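Local structure of putative uncharacterized protein (Thermotoga maritima, 3CNL) at residues T63-K66 / W67-F71; R187-E190 / I191-S195; E85-K88 / V89-K93. The protein binds and probably hydrolyses GTP, as a circularly permuted GTPase thought to be required for a late step of 50S ribosomal subunit assembly. All coordinates share one frame; numbering follows the deposited sequence.

Contact 1 (T63-K66 / W67-F71); sequences TTKK and WVEFF
Thr63 and Trp67, one helical turn apart, run side by side in the same direction, the threonine methyl CG2 resting 3.8 Å from NE1 of the indole. With Thr63 CG2 anti to the backbone N, the methyl is presented to the pyrrole side of the ring while OG1 is turned to the carboxylate of Asp60. The indole N-H is spent on Glu246 O, and Phe35 meets the same ring edge-to-face. Trp67 CD1 also approaches Thr63 O obliquely, at 3.1 Å.

On another side of helix 61-73, Lys65 and Glu69 cross at about a right angle. It is their aliphatic parts that touch, Lys65 CE lying 3.8 Å from Glu69 CG; Lys65 NZ and Glu69 OE2 stay 4.7 Å apart, so no salt bridge closes. Beneath the side chains, Val68 N reaches Thr64 O at 3.0 Å in the regular i to i+4 pattern.

The chemistry thus divides round the helix: Thr64, Val68, Trp67 and Phe71 pack it on strands 48-54 and 78-80 of a beta-alpha-beta unit, Trp67 also on loop residues such as Pro34, whereas on the more exposed side the opposite charges of Lys65 and Glu69 probably attract only at longer range.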
loop_
_atom_site.group_PDB
_atom_site.type_symbol
_atom_site.label_atom_id
_atom_site.label_comp_id
_atom_site.label_asym_id
_atom_site.label_seq_id
_atom_site.Cartn_x
_atom_site.Cartn_y
_atom_site.Cartn_z
ATOM N N THR A 63 5.689 -11.036 -10.392
ATOM C CA THR A 63 4.288 -10.779 -10.058
ATOM C C THR A 63 3.902 -9.318 -10.404
ATOM O O THR A 63 2.809 -9.067 -10.900
ATOM C CB THR A 63 4.050 -11.066 -8.562
ATOM O OG1 THR A 63 4.593 -12.351 -8.229
ATOM C CG2 THR A 63 2.567 -11.047 -8.224
ATOM N N THR A 64 4.804 -8.374 -10.141
ATOM C CA THR A 64 4.570 -6.966 -10.496
ATOM C C THR A 64 4.348 -6.803 -11.995
ATOM O O THR A 64 3.400 -6.141 -12.404
ATOM C CB THR A 64 5.696 -6.030 -10.047
ATOM O OG1 THR A 64 5.837 -6.095 -8.619
ATOM C CG2 THR A 64 5.386 -4.568 -10.456
ATOM N N LYS A 65 5.213 -7.399 -12.814
ATOM C CA LYS A 65 4.992 -7.343 -14.263
ATOM C C LYS A 65 3.620 -7.883 -14.659
ATOM O O LYS A 65 2.934 -7.282 -15.495
ATOM C CB LYS A 65 6.106 -8.039 -15.043
ATOM C CG LYS A 65 6.014 -7.767 -16.555
ATOM C CD LYS A 65 6.173 -6.277 -16.856
ATOM C CE LYS A 65 5.075 -5.794 -17.779
ATOM N NZ LYS A 65 5.586 -4.775 -18.750
ATOM N N LYS A 66 3.197 -8.991 -14.066
ATOM C CA LYS A 66 1.866 -9.530 -14.370
ATOM C C LYS A 66 0.745 -8.576 -13.982
ATOM O O LYS A 66 -0.313 -8.536 -14.628
ATOM C CB LYS A 66 1.642 -10.883 -13.678
ATOM C CG LYS A 66 2.314 -12.087 -14.366
ATOM C CD LYS A 66 1.519 -12.559 -15.599
ATOM C CE LYS A 66 2.033 -13.916 -16.175
ATOM N NZ LYS A 66 1.452 -14.178 -17.539
ATOM N N TRP A 67 0.949 -7.835 -12.893
ATOM C CA TRP A 67 -0.027 -6.817 -12.505
ATOM C C TRP A 67 -0.086 -5.685 -13.528
ATOM O O TRP A 67 -1.178 -5.244 -13.900
ATOM C CB TRP A 67 0.238 -6.299 -11.078
ATOM C CG TRP A 67 -0.291 -7.230 -10.040
ATOM C CD1 TRP A 67 0.437 -7.966 -9.154
ATOM C CD2 TRP A 67 -1.671 -7.544 -9.788
ATOM N NE1 TRP A 67 -0.404 -8.713 -8.356
ATOM C CE2 TRP A 67 -1.702 -8.465 -8.720
ATOM C CE3 TRP A 67 -2.887 -7.113 -10.347
ATOM C CZ2 TRP A 67 -2.897 -8.989 -8.218
ATOM C CZ3 TRP A 67 -4.067 -7.611 -9.843
ATOM C CH2 TRP A 67 -4.067 -8.551 -8.780
ATOM N N VAL A 68 1.070 -5.217 -13.990
ATOM C CA VAL A 68 1.095 -4.168 -15.032
ATOM C C VAL A 68 0.279 -4.614 -16.238
ATOM O O VAL A 68 -0.562 -3.865 -16.716
ATOM C CB VAL A 68 2.531 -3.761 -15.472
ATOM C CG1 VAL A 68 2.493 -2.678 -16.560
ATOM C CG2 VAL A 68 3.333 -3.248 -14.272
ATOM N N GLU A 69 0.513 -5.844 -16.699
ATOM C CA GLU A 69 -0.162 -6.403 -17.884
ATOM C C GLU A 69 -1.644 -6.509 -17.694
ATOM O O GLU A 69 -2.420 -6.165 -18.589
ATOM C CB GLU A 69 0.375 -7.791 -18.180
ATOM C CG GLU A 69 1.848 -7.774 -18.380
ATOM C CD GLU A 69 2.333 -8.894 -19.230
ATOM O OE1 GLU A 69 1.490 -9.615 -19.812
ATOM O OE2 GLU A 69 3.569 -9.039 -19.308
ATOM N N PHE A 70 -2.030 -6.997 -16.513
ATOM C CA PHE A 70 -3.418 -7.063 -16.110
ATOM C C PHE A 70 -4.113 -5.700 -16.214
ATOM O O PHE A 70 -5.217 -5.621 -16.751
ATOM C CB PHE A 70 -3.531 -7.622 -14.678
ATOM C CG PHE A 70 -4.949 -7.697 -14.169
ATOM C CD1 PHE A 70 -5.755 -8.775 -14.503
ATOM C CD2 PHE A 70 -5.470 -6.691 -13.361
ATOM C CE1 PHE A 70 -7.066 -8.859 -14.042
ATOM C CE2 PHE A 70 -6.775 -6.765 -12.889
ATOM C CZ PHE A 70 -7.577 -7.853 -13.241
ATOM N N PHE A 71 -3.499 -4.642 -15.670
ATOM C CA PHE A 71 -4.142 -3.324 -15.695
ATOM C C PHE A 71 -4.141 -2.718 -17.097
ATOM O O PHE A 71 -5.149 -2.139 -17.518
ATOM C CB PHE A 71 -3.544 -2.372 -14.647
ATOM C CG PHE A 71 -3.855 -2.779 -13.229
ATOM C CD1 PHE A 71 -5.164 -2.888 -12.799
ATOM C CD2 PHE A 71 -2.838 -3.089 -12.341
ATOM C CE1 PHE A 71 -5.455 -3.279 -11.497
ATOM C CE2 PHE A 71 -3.124 -3.476 -11.035
ATOM C CZ PHE A 71 -4.427 -3.577 -10.620
#

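Contact 2 (R187-E190 / I191-S195); sequences RAFE and IFARS
Glu190 OE2 is gripped twice by Arg187, whose guanidinium lies flat against Ile191 one turn further on. The stronger bond comes from Arg187 NH1, 2.7 Å from Glu190 OE2 and nearly straight at 169°; Arg187 NE adds a weak one to the same oxygen at 3.3 Å. The oxygen sits in the guanidinium plane, at its edge, but is itself met from above the carboxylate plane. The other terminal nitrogen, Arg187 NH2, forms a salt bridge with Asp163 of helix 162-170, so the guanidinium is shared between two carboxylates and its rotation is largely fixed.

One face of this cation rests on Ile191. With CG1 anti to the carbonyl carbon (chi1 -63°), the isoleucine brings CG1 within 3.3 Å of Arg187 NH2, and CD1 within 3.6 Å of Arg187 CD; the two side chains cross at about a right angle. Replacing Arg187 by an alanine would probably leave Glu190 without its mate, Asp163 without its salt-bridge partner on this helix, and Ile191 without the flat group packed over it.

Round the helix from this ionic patch, Ala193 CB lies over one face of the Phe189 ring, 4.4 Å from Phe189 CE2, while Phe192 meets that ring obliquely. Both phenylalanines carry on into an aromatic cluster: Phe205 and Phe206 receive Phe189, and Phe231 meets Phe192 edge-to-face. Backbone bonds of the i to i+4 kind, such as Phe192 N to Ala188 O at 2.9 Å, run beneath. With apolar residues on its packed faces and the charged Glu190 and Arg194 on the exposed one, helix 182-196 is amphipathic; it packs among helices 162-170, 202-212 and 224-236 in the all-helical part of the protein.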
loop_
_atom_site.group_PDB
_atom_site.type_symbol
_atom_site.label_atom_id
_atom_site.label_comp_id
_atom_site.label_asym_id
_atom_site.label_seq_id
_atom_site.Cartn_x
_atom_site.Cartn_y
_atom_site.Cartn_z
ATOM N N ARG A 187 -4.449 -16.500 8.317
ATOM C CA ARG A 187 -4.578 -16.236 6.872
ATOM C C ARG A 187 -3.361 -15.479 6.338
ATOM O O ARG A 187 -2.790 -15.830 5.313
ATOM C CB ARG A 187 -5.803 -15.347 6.623
ATOM C CG ARG A 187 -6.667 -15.649 5.402
ATOM C CD ARG A 187 -6.107 -15.408 4.027
ATOM N NE ARG A 187 -5.678 -16.666 3.427
ATOM C CZ ARG A 187 -5.401 -16.889 2.143
ATOM N NH1 ARG A 187 -4.970 -18.089 1.787
ATOM N NH2 ARG A 187 -5.534 -15.949 1.214
ATOM N N ALA A 188 -3.014 -14.399 7.012
ATOM C CA ALA A 188 -1.842 -13.594 6.637
ATOM C C ALA A 188 -0.574 -14.432 6.640
ATOM O O ALA A 188 0.238 -14.324 5.727
ATOM C CB ALA A 188 -1.684 -12.413 7.590
ATOM N N PHE A 189 -0.382 -15.240 7.678
ATOM C CA PHE A 189 0.791 -16.128 7.716
ATOM C C PHE A 189 0.747 -17.137 6.551
ATOM O O PHE A 189 1.746 -17.344 5.877
ATOM C CB PHE A 189 0.932 -16.850 9.080
ATOM C CG PHE A 189 2.128 -17.750 9.150
ATOM C CD1 PHE A 189 3.414 -17.213 9.154
ATOM C CD2 PHE A 189 1.980 -19.131 9.164
ATOM C CE1 PHE A 189 4.542 -18.054 9.185
ATOM C CE2 PHE A 189 3.096 -19.972 9.198
ATOM C CZ PHE A 189 4.369 -19.433 9.215
ATOM N N GLU A 190 -0.420 -17.722 6.296
ATOM C CA GLU A 190 -0.594 -18.651 5.166
ATOM C C GLU A 190 -0.170 -18.008 3.830
ATOM O O GLU A 190 0.570 -18.602 3.038
ATOM C CB GLU A 190 -2.053 -19.123 5.104
ATOM C CG GLU A 190 -2.368 -20.109 3.994
ATOM C CD GLU A 190 -3.798 -20.617 4.089
ATOM O OE1 GLU A 190 -3.978 -21.812 4.402
ATOM O OE2 GLU A 190 -4.745 -19.823 3.895
ATOM N N ILE A 191 -0.631 -16.789 3.597
ATOM C CA ILE A 191 -0.278 -16.042 2.386
ATOM C C ILE A 191 1.217 -15.807 2.330
ATOM O O ILE A 191 1.853 -16.068 1.297
ATOM C CB ILE A 191 -1.042 -14.692 2.284
ATOM C CG1 ILE A 191 -2.543 -14.931 2.167
ATOM C CG2 ILE A 191 -0.535 -13.847 1.074
ATOM C CD1 ILE A 191 -3.360 -13.691 2.505
ATOM N N PHE A 192 1.787 -15.359 3.453
ATOM C CA PHE A 192 3.220 -15.186 3.548
ATOM C C PHE A 192 3.967 -16.501 3.258
ATOM O O PHE A 192 4.851 -16.558 2.387
ATOM C CB PHE A 192 3.618 -14.629 4.926
ATOM C CG PHE A 192 5.092 -14.513 5.103
ATOM C CD1 PHE A 192 5.786 -13.469 4.503
ATOM C CD2 PHE A 192 5.808 -15.482 5.824
ATOM C CE1 PHE A 192 7.158 -13.367 4.637
ATOM C CE2 PHE A 192 7.190 -15.388 5.962
ATOM C CZ PHE A 192 7.863 -14.334 5.374
ATOM N N ALA A 193 3.591 -17.543 3.987
ATOM C CA ALA A 193 4.265 -18.828 3.933
ATOM C C ALA A 193 4.258 -19.357 2.517
ATOM O O ALA A 193 5.303 -19.770 2.012
ATOM C CB ALA A 193 3.595 -19.814 4.864
ATOM N N ARG A 194 3.097 -19.312 1.864
ATOM C CA ARG A 194 3.012 -19.698 0.459
ATOM C C ARG A 194 3.902 -18.854 -0.462
ATOM O O ARG A 194 4.576 -19.413 -1.316
ATOM C CB ARG A 194 1.567 -19.682 -0.034
ATOM C CG ARG A 194 0.724 -20.834 0.522
ATOM C CD ARG A 194 -0.087 -21.506 -0.591
ATOM N NE ARG A 194 0.774 -22.226 -1.538
ATOM C CZ ARG A 194 0.482 -22.446 -2.819
ATOM N NH1 ARG A 194 -0.656 -21.997 -3.348
ATOM N NH2 ARG A 194 1.341 -23.114 -3.581
ATOM N N SER A 195 3.906 -17.532 -0.277
ATOM C CA SER A 195 4.590 -16.592 -1.182
ATOM C C SER A 195 6.107 -16.700 -1.063
ATOM O O SER A 195 6.838 -16.258 -1.948
ATOM C CB SER A 195 4.156 -15.132 -0.929
ATOM O OG SER A 195 2.763 -14.909 -1.186
#

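Contact 3 (E85-K88 / V89-K93); sequences EPRK and VLLKK
Glu85 and Lys93 approach from opposite directions and close a salt bridge from the residue before the N-cap to a lysine eight positions on, Lys93 NZ standing 2.7 Å from Glu85 OE1 on its syn side and 19° out of the carboxylate plane. The lysine is fully extended beyond CG, which lets it reach back along the helix. Each group has a second partner: Thr80 O takes another bond from Lys93 NZ, and Thr81 OG1 bonds to Glu85 OE2.

Aliphatic groups pack against both polar and apolar neighbours. Val89 turns one methyl to each of two residues: CG1, anti to its backbone N (chi1 176°), lies 3.6 Å from the carboxylate carbon Glu85 CD, and CG2 makes an apolar contact 3.8 Å from Pro86 CD, the valine and proline running side by side. On the other flank, Leu91 CD1 sits over one face of the Arg87 guanidinium, 3.3 Å from Arg87 NH1 and toward the rim. Arg87 NH2 is held by Leu119 O, near the C-terminal end of helix 112-120.

Among backbone bonds, Pro86 O, at the N-cap position, receives Leu90 N at 3.1 Å and, more weakly, Val89 N, so the first turn of helix 87-94 starts from this carbonyl. Just before it, Glu85 O takes a bond from Lys118 NZ of helix 112-120.

The charge pair and the bonds to Thr80 and Thr81 tie the loop after the nucleotide-contacting His82 and Lys83 to helix 87-94, and the nearby ammonium of Lys93 would be expected to keep the Glu85 carboxylate ionised.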
loop_
_atom_site.group_PDB
_atom_site.type_symbol
_atom_site.label_atom_id
_atom_site.label_comp_id
_atom_site.label_asym_id
_atom_site.label_seq_id
_atom_site.Cartn_x
_atom_site.Cartn_y
_atom_site.Cartn_z
ATOM N N GLU A 85 13.571 5.589 -6.691
ATOM C CA GLU A 85 13.542 5.965 -8.102
ATOM C C GLU A 85 13.556 7.487 -8.243
ATOM O O GLU A 85 12.791 8.163 -7.574
ATOM C CB GLU A 85 12.302 5.370 -8.761
ATOM C CG GLU A 85 12.132 5.735 -10.202
ATOM C CD GLU A 85 10.943 5.073 -10.822
ATOM O OE1 GLU A 85 11.097 3.927 -11.291
ATOM O OE2 GLU A 85 9.859 5.708 -10.851
ATOM N N PRO A 86 14.434 8.036 -9.111
ATOM C CA PRO A 86 14.626 9.496 -9.201
ATOM C C PRO A 86 13.346 10.284 -9.508
ATOM O O PRO A 86 12.497 9.801 -10.246
ATOM C CB PRO A 86 15.613 9.647 -10.368
ATOM C CG PRO A 86 16.315 8.349 -10.453
ATOM C CD PRO A 86 15.296 7.313 -10.067
ATOM N N ARG A 87 13.230 11.479 -8.932
ATOM C CA ARG A 87 12.117 12.412 -9.197
ATOM C C ARG A 87 11.826 12.578 -10.696
ATOM O O ARG A 87 10.677 12.552 -11.130
ATOM C CB ARG A 87 12.416 13.774 -8.559
ATOM C CG ARG A 87 11.265 14.782 -8.644
ATOM C CD ARG A 87 11.615 16.116 -8.002
ATOM N NE ARG A 87 10.501 17.069 -8.091
ATOM C CZ ARG A 87 10.242 17.845 -9.143
ATOM N NH1 ARG A 87 11.004 17.791 -10.245
ATOM N NH2 ARG A 87 9.208 18.669 -9.105
ATOM N N LYS A 88 12.885 12.699 -11.484
ATOM C CA LYS A 88 12.798 12.886 -12.929
ATOM C C LYS A 88 12.127 11.719 -13.650
ATOM O O LYS A 88 11.365 11.919 -14.612
ATOM C CB LYS A 88 14.208 13.099 -13.515
ATOM C CG LYS A 88 15.195 13.816 -12.583
ATOM C CD LYS A 88 15.753 12.871 -11.505
ATOM C CE LYS A 88 16.543 13.604 -10.446
ATOM N NZ LYS A 88 15.630 14.245 -9.460
ATOM N N VAL A 89 12.439 10.502 -13.197
ATOM C CA VAL A 89 11.897 9.264 -13.781
ATOM C C VAL A 89 10.408 9.116 -13.427
ATOM O O VAL A 89 9.596 8.708 -14.261
ATOM C CB VAL A 89 12.653 8.009 -13.256
ATOM C CG1 VAL A 89 12.016 6.727 -13.786
ATOM C CG2 VAL A 89 14.143 8.074 -13.595
ATOM N N LEU A 90 10.074 9.440 -12.180
ATOM C CA LEU A 90 8.680 9.409 -11.709
ATOM C C LEU A 90 7.816 10.355 -12.527
ATOM O O LEU A 90 6.766 9.983 -12.996
ATOM C CB LEU A 90 8.601 9.827 -10.241
ATOM C CG LEU A 90 7.568 9.187 -9.304
ATOM C CD1 LEU A 90 7.241 10.150 -8.175
ATOM C CD2 LEU A 90 6.303 8.661 -9.986
ATOM N N LEU A 91 8.271 11.591 -12.688
ATOM C CA LEU A 91 7.484 12.616 -13.366
ATOM C C LEU A 91 7.285 12.267 -14.827
ATOM O O LEU A 91 6.223 12.517 -15.399
ATOM C CB LEU A 91 8.160 13.977 -13.232
ATOM C CG LEU A 91 8.090 14.649 -11.869
ATOM C CD1 LEU A 91 8.855 15.916 -11.952
ATOM C CD2 LEU A 91 6.630 14.919 -11.502
ATOM N N LYS A 92 8.299 11.643 -15.414
ATOM C CA LYS A 92 8.241 11.188 -16.802
ATOM C C LYS A 92 7.230 10.066 -16.954
ATOM O O LYS A 92 6.450 10.041 -17.929
ATOM C CB LYS A 92 9.627 10.726 -17.266
ATOM C CG LYS A 92 9.865 10.918 -18.738
ATOM C CD LYS A 92 9.496 9.675 -19.536
ATOM C CE LYS A 92 10.749 9.032 -20.138
ATOM N NZ LYS A 92 11.292 9.861 -21.273
ATOM N N LYS A 93 7.241 9.134 -15.996
ATOM C CA LYS A 93 6.230 8.066 -15.942
ATOM C C LYS A 93 4.829 8.629 -15.763
ATOM O O LYS A 93 3.888 8.175 -16.416
ATOM C CB LYS A 93 6.528 7.074 -14.812
ATOM C CG LYS A 93 7.679 6.144 -15.087
ATOM C CD LYS A 93 7.893 5.164 -13.940
ATOM C CE LYS A 93 9.051 4.190 -14.254
ATOM N NZ LYS A 93 9.254 3.180 -13.170
#

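Contacts 1 and 3 both belong to the GTP-binding domain but lie on separate helices, their centres about 20 Å apart: 63-71 packs on strands of the central sheet, 85-93 beside helix 112-120, and both meet Thr80 of the edge strand 78-80. Contact 2 lies in the helical part, about 33 Å between centres from contact 3 and on the opposite side of the chain's centre. It is the most buried of the three, contact 1 is partly buried, and contact 3 is a surface contact. Charge pairing does not follow burial: the ions of contact 1 remain unjoined, while contacts 2 and 3 each have a salt bridge and an aliphatic group over a guanidinium face. Aromatic rings mark contacts 1 and 2 alone.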